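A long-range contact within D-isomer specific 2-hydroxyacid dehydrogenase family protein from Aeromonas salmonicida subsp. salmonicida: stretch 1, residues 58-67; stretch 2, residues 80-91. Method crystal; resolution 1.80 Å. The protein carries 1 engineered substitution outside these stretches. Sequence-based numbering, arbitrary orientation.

Stretch 1 (58-67) AKPLLAKANK
Stretch 2 (80-91) VLLDARCRRDYQ

Two irregular segments of chain can be fastened by two long side chains, each reaching across to a backbone carbonyl and a side-chain oxygen, and residues 58-67 and 80-91 of this dehydrogenase-family protein illustrate the principle. They run in the same sense, with Lys59 beside Leu81 (CA to CA 6.7 Å), Ala63 beside Arg87 (7.0 Å) and Asn66 beside Asp89 (9.2 Å), and together bury 489 Å². Residues 62-64 have helical phi/psi without regular bonding; stretch 2 includes residues 80-81 of a 3-10 segment that begins earlier in the chain, makes a type I turn from Asp83 to Cys86, and is extended at Cys86 (-88/150) and Arg87 (-62/154).

Lys59 forms one clamp. All four chi angles are t, so the straight chain carries Lys59 NZ to Val80 O, a hydrogen bond of 2.7 Å, and to Asp83 OD2, a salt bridge of 3.2 Å. Its methylenes are not idle: Lys59 CE lies 3.7 Å from Cys86 SG. Lysine suits the place because a long aliphatic chain ending in a charged amine can lie against Cys86 SG and still bring its charge to Asp83. Asp83 (chi1 t) also binds its own turn, Asp83 OD1 accepting from Arg85 N at 3.0 Å.

Arg87 forms the other, with chi1 p, chi2 t, chi3 m and chi4 149°. Arg87 NH1 donates to Leu62 O (3.1 Å), and Arg87 NH1 and NH2 both donate to Asn66 OD1 (2.9 Å each), while Ala65 O lies over one guanidinium face. Asp89 (chi1 p) holds the group from its own stretch: Arg87 NE to Asp89 OD1 is 2.8 Å and Arg87 NH2 to Asp89 OD2 3.0 Å. The planar guanidinium, with donors round its edge, can serve Leu62 O, Asn66 OD1 and the Asp89 carboxylate together.

Leu62 supplies the apolar centre. Its CB points toward stretch 2, with chi1 at -94° and chi2 t, placing Leu62 CD1 3.9 Å from Leu81 CD2 and 3.8 Å from Tyr90 OH. Leucine suits this buried site, where Leu62 CD1 packs against Leu81 CD2 and lies 4.4 Å from Tyr90 CZ.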

ATOM      1  N   ALA A  58      -6.500  -6.787  16.371  1.00 11.61           N
ATOM      2  CA  ALA A  58      -6.666  -6.058  17.633  1.00 11.87           C
ATOM      3  C   ALA A  58      -8.091  -5.567  17.834  1.00 13.45           C
ATOM      4  O   ALA A  58      -8.584  -5.530  18.961  1.00 13.11           O
ATOM      5  CB  ALA A  58      -5.703  -4.894  17.658  1.00 10.75           C
ATOM      6  N   LYS A  59      -8.741  -5.159  16.746  1.00 15.11           N
ATOM      7  CA  LYS A  59     -10.038  -4.468  16.818  1.00 17.52           C
ATOM      8  C   LYS A  59     -11.116  -5.084  17.726  1.00 18.70           C
ATOM      9  O   LYS A  59     -11.711  -4.342  18.524  1.00 19.64           O
ATOM     10  CB  LYS A  59     -10.606  -4.142  15.417  1.00 18.84           C
ATOM     11  CG  LYS A  59     -11.896  -3.297  15.465  1.00 25.44           C
ATOM     12  CD  LYS A  59     -12.423  -2.911  14.079  1.00 21.73           C
ATOM     13  CE  LYS A  59     -13.490  -1.827  14.202  1.00 25.34           C
ATOM     14  NZ  LYS A  59     -13.769  -1.177  12.867  1.00 23.12           N
ATOM     15  N   PRO A  60     -11.361  -6.421  17.628  1.00 18.77           N
ATOM     16  CA  PRO A  60     -12.342  -7.079  18.512  1.00 18.97           C
ATOM     17  C   PRO A  60     -11.903  -7.194  19.978  1.00 18.80           C
ATOM     18  O   PRO A  60     -12.721  -7.510  20.840  1.00 20.29           O
ATOM     19  CB  PRO A  60     -12.472  -8.492  17.915  1.00 19.16           C
ATOM     20  CG  PRO A  60     -11.262  -8.673  17.059  1.00 26.68           C
ATOM     21  CD  PRO A  60     -10.954  -7.322  16.533  1.00 19.46           C
ATOM     22  N   LEU A  61     -10.627  -6.954  20.255  1.00 17.25           N
ATOM     23  CA  LEU A  61     -10.098  -7.088  21.615  1.00 15.03           C
ATOM     24  C   LEU A  61      -9.915  -5.715  22.275  1.00 12.74           C
ATOM     25  O   LEU A  61      -9.702  -5.631  23.491  1.00 12.56           O
ATOM     26  CB  LEU A  61      -8.760  -7.850  21.570  1.00 15.91           C
ATOM     27  CG  LEU A  61      -8.861  -9.337  21.182  1.00 14.72           C
ATOM     28  CD1 LEU A  61      -7.592  -9.907  20.617  1.00 17.16           C
ATOM     29  CD2 LEU A  61      -9.237 -10.115  22.413  1.00 16.44           C
ATOM     30  N   LEU A  62     -10.020  -4.642  21.496  1.00 12.60           N
ATOM     31  CA  LEU A  62      -9.585  -3.316  21.974  1.00 13.38           C
ATOM     32  C   LEU A  62     -10.345  -2.799  23.190  1.00 11.58           C
ATOM     33  O   LEU A  62      -9.738  -2.146  24.046  1.00 11.19           O
ATOM     34  CB  LEU A  62      -9.613  -2.244  20.876  1.00 15.22           C
ATOM     35  CG  LEU A  62      -8.303  -2.019  20.137  1.00 26.47           C
ATOM     36  CD1 LEU A  62      -8.476  -0.881  19.150  1.00 17.15           C
ATOM     37  CD2 LEU A  62      -7.173  -1.706  21.086  1.00 17.61           C
ATOM     38  N   ALA A  63     -11.655  -3.077  23.277  1.00 10.06           N
ATOM     39  CA  ALA A  63     -12.426  -2.629  24.466  1.00 10.65           C
ATOM     40  C   ALA A  63     -11.902  -3.216  25.764  1.00 10.07           C
ATOM     41  O   ALA A  63     -12.129  -2.630  26.823  1.00 10.95           O
ATOM     42  CB  ALA A  63     -13.921  -2.927  24.329  1.00 10.84           C
ATOM     43  N   LYS A  64     -11.194  -4.349  25.700  1.00 10.33           N
ATOM     44  CA  LYS A  64     -10.573  -4.984  26.894  1.00 10.44           C
ATOM     45  C   LYS A  64      -9.159  -4.468  27.234  1.00  9.88           C
ATOM     46  O   LYS A  64      -8.616  -4.795  28.318  1.00  9.63           O
ATOM     47  CB  LYS A  64     -10.489  -6.505  26.702  1.00 10.84           C
ATOM     48  CG  LYS A  64     -11.867  -7.169  26.649  1.00 13.90           C
ATOM     49  CD  LYS A  64     -11.771  -8.668  26.714  1.00 12.41           C
ATOM     50  CE  LYS A  64     -13.164  -9.293  26.824  1.00 14.00           C
ATOM     51  NZ  LYS A  64     -13.125 -10.799  26.773  1.00 14.97           N
ATOM     52  N   ALA A  65      -8.600  -3.664  26.327  1.00  8.45           N
ATOM     53  CA  ALA A  65      -7.220  -3.193  26.419  1.00  7.85           C
ATOM     54  C   ALA A  65      -7.112  -1.979  27.361  1.00  9.43           C
ATOM     55  O   ALA A  65      -6.697  -0.884  26.951  1.00 10.28           O
ATOM     56  CB  ALA A  65      -6.618  -2.889  24.999  1.00  7.22           C
ATOM     57  N   ASN A  66      -7.490  -2.198  28.624  1.00  8.98           N
ATOM     58  CA  ASN A  66      -7.627  -1.087  29.567  1.00 10.59           C
ATOM     59  C   ASN A  66      -6.336  -0.600  30.243  1.00 12.40           C
ATOM     60  O   ASN A  66      -6.368   0.345  31.058  1.00 13.68           O
ATOM     61  CB  ASN A  66      -8.734  -1.400  30.564  1.00 10.84           C
ATOM     62  CG  ASN A  66     -10.088  -1.459  29.891  1.00 16.15           C
ATOM     63  OD1 ASN A  66     -10.496  -0.513  29.217  1.00 10.67           O
ATOM     64  ND2 ASN A  66     -10.787  -2.571  30.060  1.00 10.70           N
ATOM     65  N   LYS A  67      -5.213  -1.224  29.888  1.00 11.08           N
ATOM     66  CA  LYS A  67      -3.897  -0.715  30.284  1.00 10.37           C
ATOM     67  C   LYS A  67      -3.127  -0.187  29.078  1.00  9.80           C
ATOM     68  O   LYS A  67      -1.958   0.217  29.193  1.00  9.85           O
ATOM     69  CB  LYS A  67      -3.105  -1.827  30.939  1.00 11.87           C
ATOM     70  CG  LYS A  67      -3.560  -2.125  32.376  1.00 17.58           C
ATOM     71  CD  LYS A  67      -2.653  -3.203  32.920  1.00 15.76           C
ATOM     72  CE  LYS A  67      -2.861  -3.517  34.402  1.00 21.08           C
ATOM     73  NZ  LYS A  67      -1.572  -4.223  34.767  1.00 20.11           N
ATOM     74  N   VAL A  80      -9.651   0.732  10.074  1.00 19.75           N
ATOM     75  CA  VAL A  80     -10.617   0.030  10.899  1.00 18.90           C
ATOM     76  C   VAL A  80     -10.576   0.491  12.367  1.00 18.52           C
ATOM     77  O   VAL A  80     -11.523   0.273  13.115  1.00 18.98           O
ATOM     78  CB  VAL A  80     -10.477  -1.509  10.788  1.00 19.39           C
ATOM     79  CG1 VAL A  80     -10.687  -1.973   9.318  1.00 23.47           C
ATOM     80  CG2 VAL A  80      -9.127  -1.987  11.358  1.00 23.63           C
ATOM     81  N   LEU A  81      -9.481   1.146  12.755  1.00 17.36           N
ATOM     82  CA  LEU A  81      -9.300   1.645  14.127  1.00 17.07           C
ATOM     83  C   LEU A  81      -9.774   3.093  14.323  1.00 18.59           C
ATOM     84  O   LEU A  81      -9.770   3.607  15.450  1.00 17.46           O
ATOM     85  CB  LEU A  81      -7.838   1.483  14.566  1.00 15.79           C
ATOM     86  CG  LEU A  81      -7.201   0.098  14.385  1.00 11.16           C
ATOM     87  CD1 LEU A  81      -5.718   0.177  14.681  1.00 15.09           C
ATOM     88  CD2 LEU A  81      -7.874  -0.931  15.310  1.00 16.50           C
ATOM     89  N   LEU A  82     -10.196   3.738  13.233  1.00 20.13           N
ATOM     90  CA  LEU A  82     -10.705   5.106  13.297  1.00 22.93           C
ATOM     91  C   LEU A  82     -12.223   5.112  13.454  1.00 25.05           C
ATOM     92  O   LEU A  82     -12.849   6.175  13.560  1.00 25.49           O
ATOM     93  CB  LEU A  82     -10.294   5.907  12.055  1.00 23.78           C
ATOM     94  CG  LEU A  82      -8.839   5.818  11.584  1.00 27.06           C
ATOM     95  CD1 LEU A  82      -8.671   6.586  10.290  1.00 24.85           C
ATOM     96  CD2 LEU A  82      -7.841   6.290  12.635  1.00 24.73           C
ATOM     97  N   ASP A  83     -12.801   3.914  13.457  1.00 26.14           N
ATOM     98  CA  ASP A  83     -14.215   3.710  13.723  1.00 28.08           C
ATOM     99  C   ASP A  83     -14.601   4.472  14.991  1.00 29.00           C
ATOM    100  O   ASP A  83     -13.923   4.367  16.022  1.00 28.62           O
ATOM    101  CB  ASP A  83     -14.473   2.203  13.868  1.00 29.27           C
ATOM    102  CG  ASP A  83     -15.950   1.842  13.963  1.00 38.32           C
ATOM    103  OD1 ASP A  83     -16.787   2.689  14.341  1.00 30.19           O
ATOM    104  OD2 ASP A  83     -16.272   0.667  13.679  1.00 30.32           O
ATOM    105  N   ALA A  84     -15.676   5.256  14.891  1.00 29.81           N
ATOM    106  CA  ALA A  84     -16.175   6.072  15.997  1.00 30.28           C
ATOM    107  C   ALA A  84     -16.550   5.245  17.231  1.00 30.35           C
ATOM    108  O   ALA A  84     -16.590   5.765  18.345  1.00 30.49           O
ATOM    109  CB  ALA A  84     -17.368   6.910  15.537  1.00 30.57           C
ATOM    110  N   ARG A  85     -16.828   3.961  17.016  1.00 30.59           N
ATOM    111  CA  ARG A  85     -17.163   3.032  18.098  1.00 30.61           C
ATOM    112  C   ARG A  85     -15.945   2.630  18.937  1.00 28.78           C
ATOM    113  O   ARG A  85     -16.108   2.152  20.058  1.00 28.73           O
ATOM    114  CB  ARG A  85     -17.834   1.762  17.552  1.00 32.57           C
ATOM    115  CG  ARG A  85     -19.066   1.982  16.662  1.00 50.45           C
ATOM    116  CD  ARG A  85     -19.864   0.680  16.501  1.00 35.53           C
ATOM    117  NE  ARG A  85     -20.310   0.459  15.126  1.00 50.33           N
ATOM    118  CZ  ARG A  85     -19.622  -0.213  14.203  1.00 37.02           C
ATOM    119  NH1 ARG A  85     -18.439  -0.742  14.492  1.00 50.42           N
ATOM    120  NH2 ARG A  85     -20.117  -0.355  12.977  1.00 50.31           N
ATOM    121  N   CYS A  86     -14.741   2.806  18.385  1.00 26.49           N
ATOM    122  CA  CYS A  86     -13.502   2.393  19.060  1.00 23.90           C
ATOM    123  C   CYS A  86     -12.933   3.469  19.977  1.00 21.08           C
ATOM    124  O   CYS A  86     -13.057   4.678  19.715  1.00 19.50           O
ATOM    125  CB  CYS A  86     -12.417   2.006  18.055  1.00 24.33           C
ATOM    126  SG  CYS A  86     -12.887   0.772  16.808  1.00 27.65           S
ATOM    127  N   ARG A  87     -12.266   2.999  21.028  1.00 19.05           N
ATOM    128  CA  ARG A  87     -11.562   3.852  21.970  1.00 17.68           C
ATOM    129  C   ARG A  87     -10.434   4.635  21.308  1.00 17.16           C
ATOM    130  O   ARG A  87      -9.852   4.210  20.309  1.00 15.89           O
ATOM    131  CB  ARG A  87     -11.008   3.009  23.132  1.00 16.21           C
ATOM    132  CG  ARG A  87      -9.769   2.160  22.785  1.00 12.69           C
ATOM    133  CD  ARG A  87      -9.536   1.063  23.843  1.00 15.21           C
ATOM    134  NE  ARG A  87      -9.383   1.639  25.181  1.00 13.80           N
ATOM    135  CZ  ARG A  87      -9.738   1.040  26.314  1.00 15.78           C
ATOM    136  NH1 ARG A  87     -10.319  -0.163  26.304  1.00 14.04           N
ATOM    137  NH2 ARG A  87      -9.558   1.670  27.473  1.00 14.98           N
ATOM    138  N   ARG A  88     -10.119   5.780  21.901  1.00 18.40           N
ATOM    139  CA  ARG A  88      -9.054   6.631  21.401  1.00 19.75           C
ATOM    140  C   ARG A  88      -8.090   7.070  22.495  1.00 19.13           C
ATOM    141  O   ARG A  88      -7.343   8.037  22.319  1.00 20.37           O
ATOM    142  CB  ARG A  88      -9.656   7.832  20.670  1.00 21.51           C
ATOM    143  CG  ARG A  88     -10.127   7.460  19.282  1.00 25.63           C
ATOM    144  CD  ARG A  88     -11.096   8.454  18.701  1.00 24.04           C
ATOM    145  NE  ARG A  88     -11.398   8.102  17.308  1.00 25.75           N
ATOM    146  CZ  ARG A  88     -12.092   8.868  16.474  1.00 24.97           C
ATOM    147  NH1 ARG A  88     -12.324   8.461  15.233  1.00 25.78           N
ATOM    148  NH2 ARG A  88     -12.560  10.037  16.888  1.00 26.12           N
ATOM    149  N   ASP A  89      -8.076   6.342  23.610  1.00 17.12           N
ATOM    150  CA  ASP A  89      -7.321   6.753  24.790  1.00 16.18           C
ATOM    151  C   ASP A  89      -5.947   6.080  24.855  1.00 15.13           C
ATOM    152  O   ASP A  89      -5.530   5.605  25.921  1.00 15.23           O
ATOM    153  CB  ASP A  89      -8.119   6.455  26.078  1.00 16.16           C
ATOM    154  CG  ASP A  89      -8.542   4.991  26.173  1.00 17.52           C
ATOM    155  OD1 ASP A  89      -8.273   4.220  25.221  1.00 15.45           O
ATOM    156  OD2 ASP A  89      -9.140   4.607  27.191  1.00 16.68           O
ATOM    157  N   TYR A  90      -5.284   6.020  23.708  1.00 14.04           N
ATOM    158  CA  TYR A  90      -3.954   5.447  23.538  1.00 12.73           C
ATOM    159  C   TYR A  90      -3.278   6.056  22.292  1.00 12.13           C
ATOM    160  O   TYR A  90      -3.933   6.718  21.460  1.00 13.32           O
ATOM    161  CB  TYR A  90      -4.026   3.901  23.422  1.00 11.18           C
ATOM    162  CG  TYR A  90      -4.655   3.419  22.124  1.00 13.40           C
ATOM    163  CD1 TYR A  90      -6.031   3.269  22.007  1.00 10.85           C
ATOM    164  CD2 TYR A  90      -3.863   3.178  20.999  1.00 11.05           C
ATOM    165  CE1 TYR A  90      -6.615   2.867  20.808  1.00 12.47           C
ATOM    166  CE2 TYR A  90      -4.425   2.753  19.793  1.00 12.81           C
ATOM    167  CZ  TYR A  90      -5.812   2.599  19.713  1.00 11.86           C
ATOM    168  OH  TYR A  90      -6.381   2.191  18.517  1.00 12.99           O
ATOM    169  N   GLN A  91      -1.978   5.828  22.150  1.00  9.59           N
ATOM    170  CA  GLN A  91      -1.247   6.306  20.988  1.00 10.87           C
ATOM    171  C   GLN A  91      -1.227   5.204  19.951  1.00 10.55           C
ATOM    172  O   GLN A  91      -0.740   4.111  20.224  1.00  9.72           O
ATOM    173  CB  GLN A  91       0.193   6.654  21.328  1.00 11.79           C
ATOM    174  CG  GLN A  91       0.346   7.735  22.392  1.00 15.37           C
ATOM    175  CD  GLN A  91       1.669   8.438  22.263  1.00 12.02           C
ATOM    176  OE1 GLN A  91       1.890   9.195  21.317  1.00 16.00           O
ATOM    177  NE2 GLN A  91       2.578   8.150  23.179  1.00 14.78           N
TER